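Side-chain contact in alkaline phosphatase D (Bacillus subtilis, PDB 2YEQ), which hydrolyses phosphate esters, acting as a phosphodiesterase and alkaline phosphatase with iron and calcium in its active site: residues Val458-Phe461 / Gly466-Ile469. Residues are numbered along the deposited sequence; the frame is centred on the assembly and turned at random.
Sequences VMPF and GAAI
The carbonyl of Val458 looks across at Ile469, whose CA lies 3.3 Å from Val458 O in a CA-H...O contact; Ile469 CG1 rests against the same oxygen. Met459 follows with its CB 3.8 Å from Ala467 CB and its CG passing 3.5 Å from Ala468 O. This CG, anti to the carbonyl carbon (chi1 -57°), comes loosely up to Ile469 CG1; the chain then bends at chi3, and it also touches Thr133, Ala134 and His137 of helix 133-138. Pro460, which lacks a backbone N-H, brings its ring carbon CD to 3.5 Å from Ala468 O; no direct hydrogen bond joins the two segments. Phe461 CG sits between the backbone N and the carbonyl carbon (chi1 59°), which turns one ring face over the methyl of Ala467, a CH-pi contact with Ala467 CB 3.8 Å from the ring centroid. Replacing Phe461 by alanine would remove the ring, and the Ala467 methyl would probably lose its CH-pi partner on that side. A water bridges the backbones beside the ring, donating to Phe461 O at 3.0 Å and accepting from Ala467 N. Together these contacts close the connection between neighbouring antiparallel strands 451-459 and 470-477, a beta-hairpin whose regular pairing, continued by Val458 with Ser470, gives way to apolar and water-mediated contacts at its loop end.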
loop_
_atom_site.group_PDB
_atom_site.type_symbol
_atom_site.label_atom_id
_atom_site.label_comp_id
_atom_site.label_asym_id
_atom_site.label_seq_id
_atom_site.Cartn_x
_atom_site.Cartn_y
_atom_site.Cartn_z
ATOM N N VAL A 458 9.693 -7.732 -11.140
ATOM C CA VAL A 458 9.723 -8.882 -10.257
ATOM C C VAL A 458 11.088 -9.570 -10.137
ATOM O O VAL A 458 12.021 -9.286 -10.904
ATOM C CB VAL A 458 8.640 -9.904 -10.704
ATOM C CG1 VAL A 458 7.292 -9.207 -10.848
ATOM C CG2 VAL A 458 9.037 -10.579 -12.019
ATOM N N MET A 459 11.198 -10.448 -9.146
ATOM C CA MET A 459 12.420 -11.162 -8.819
ATOM C C MET A 459 12.116 -12.634 -8.673
ATOM O O MET A 459 11.017 -12.993 -8.260
ATOM C CB MET A 459 13.005 -10.657 -7.489
ATOM C CG MET A 459 13.300 -9.182 -7.443
ATOM S SD MET A 459 13.627 -8.559 -5.767
ATOM C CE MET A 459 12.036 -8.923 -4.968
ATOM N N PRO A 460 13.092 -13.506 -8.964
ATOM C CA PRO A 460 12.867 -14.926 -8.798
ATOM C C PRO A 460 12.728 -15.401 -7.337
ATOM O O PRO A 460 12.132 -16.451 -7.110
ATOM C CB PRO A 460 14.115 -15.555 -9.428
ATOM C CG PRO A 460 15.133 -14.470 -9.430
ATOM C CD PRO A 460 14.363 -13.241 -9.666
ATOM N N PHE A 461 13.294 -14.676 -6.368
ATOM C CA PHE A 461 13.306 -15.142 -4.967
ATOM C C PHE A 461 13.529 -13.981 -4.007
ATOM O O PHE A 461 14.035 -12.939 -4.401
ATOM C CB PHE A 461 14.357 -16.255 -4.739
ATOM C CG PHE A 461 15.785 -15.837 -5.073
ATOM C CD1 PHE A 461 16.541 -15.088 -4.173
ATOM C CD2 PHE A 461 16.354 -16.171 -6.296
ATOM C CE1 PHE A 461 17.853 -14.680 -4.475
ATOM C CE2 PHE A 461 17.666 -15.771 -6.614
ATOM C CZ PHE A 461 18.415 -15.024 -5.694
ATOM N N GLY A 466 19.643 -10.443 -2.675
ATOM C CA GLY A 466 20.409 -10.224 -3.910
ATOM C C GLY A 466 19.850 -10.716 -5.237
ATOM O O GLY A 466 20.591 -10.785 -6.220
ATOM N N ALA A 467 18.560 -11.053 -5.294
ATOM C CA ALA A 467 17.915 -11.354 -6.576
ATOM C C ALA A 467 17.926 -10.156 -7.519
ATOM O O ALA A 467 17.778 -9.016 -7.111
ATOM C CB ALA A 467 16.451 -11.850 -6.382
ATOM N N ALA A 468 18.091 -10.448 -8.802
ATOM C CA ALA A 468 18.015 -9.450 -9.858
ATOM C C ALA A 468 16.526 -9.143 -10.116
ATOM O O ALA A 468 15.680 -9.984 -9.870
ATOM C CB ALA A 468 18.689 -10.002 -11.151
ATOM N N ILE A 469 16.222 -7.940 -10.588
ATOM C CA ILE A 469 14.852 -7.567 -10.941
ATOM C C ILE A 469 14.706 -7.488 -12.476
ATOM O O ILE A 469 15.665 -7.158 -13.170
ATOM C CB ILE A 469 14.452 -6.244 -10.282
ATOM C CG1 ILE A 469 12.919 -6.107 -10.233
ATOM C CG2 ILE A 469 15.092 -5.049 -10.991
ATOM C CD1 ILE A 469 12.440 -5.164 -9.141
HETATM O O HOH W 1 16.325 -11.420 -3.198
#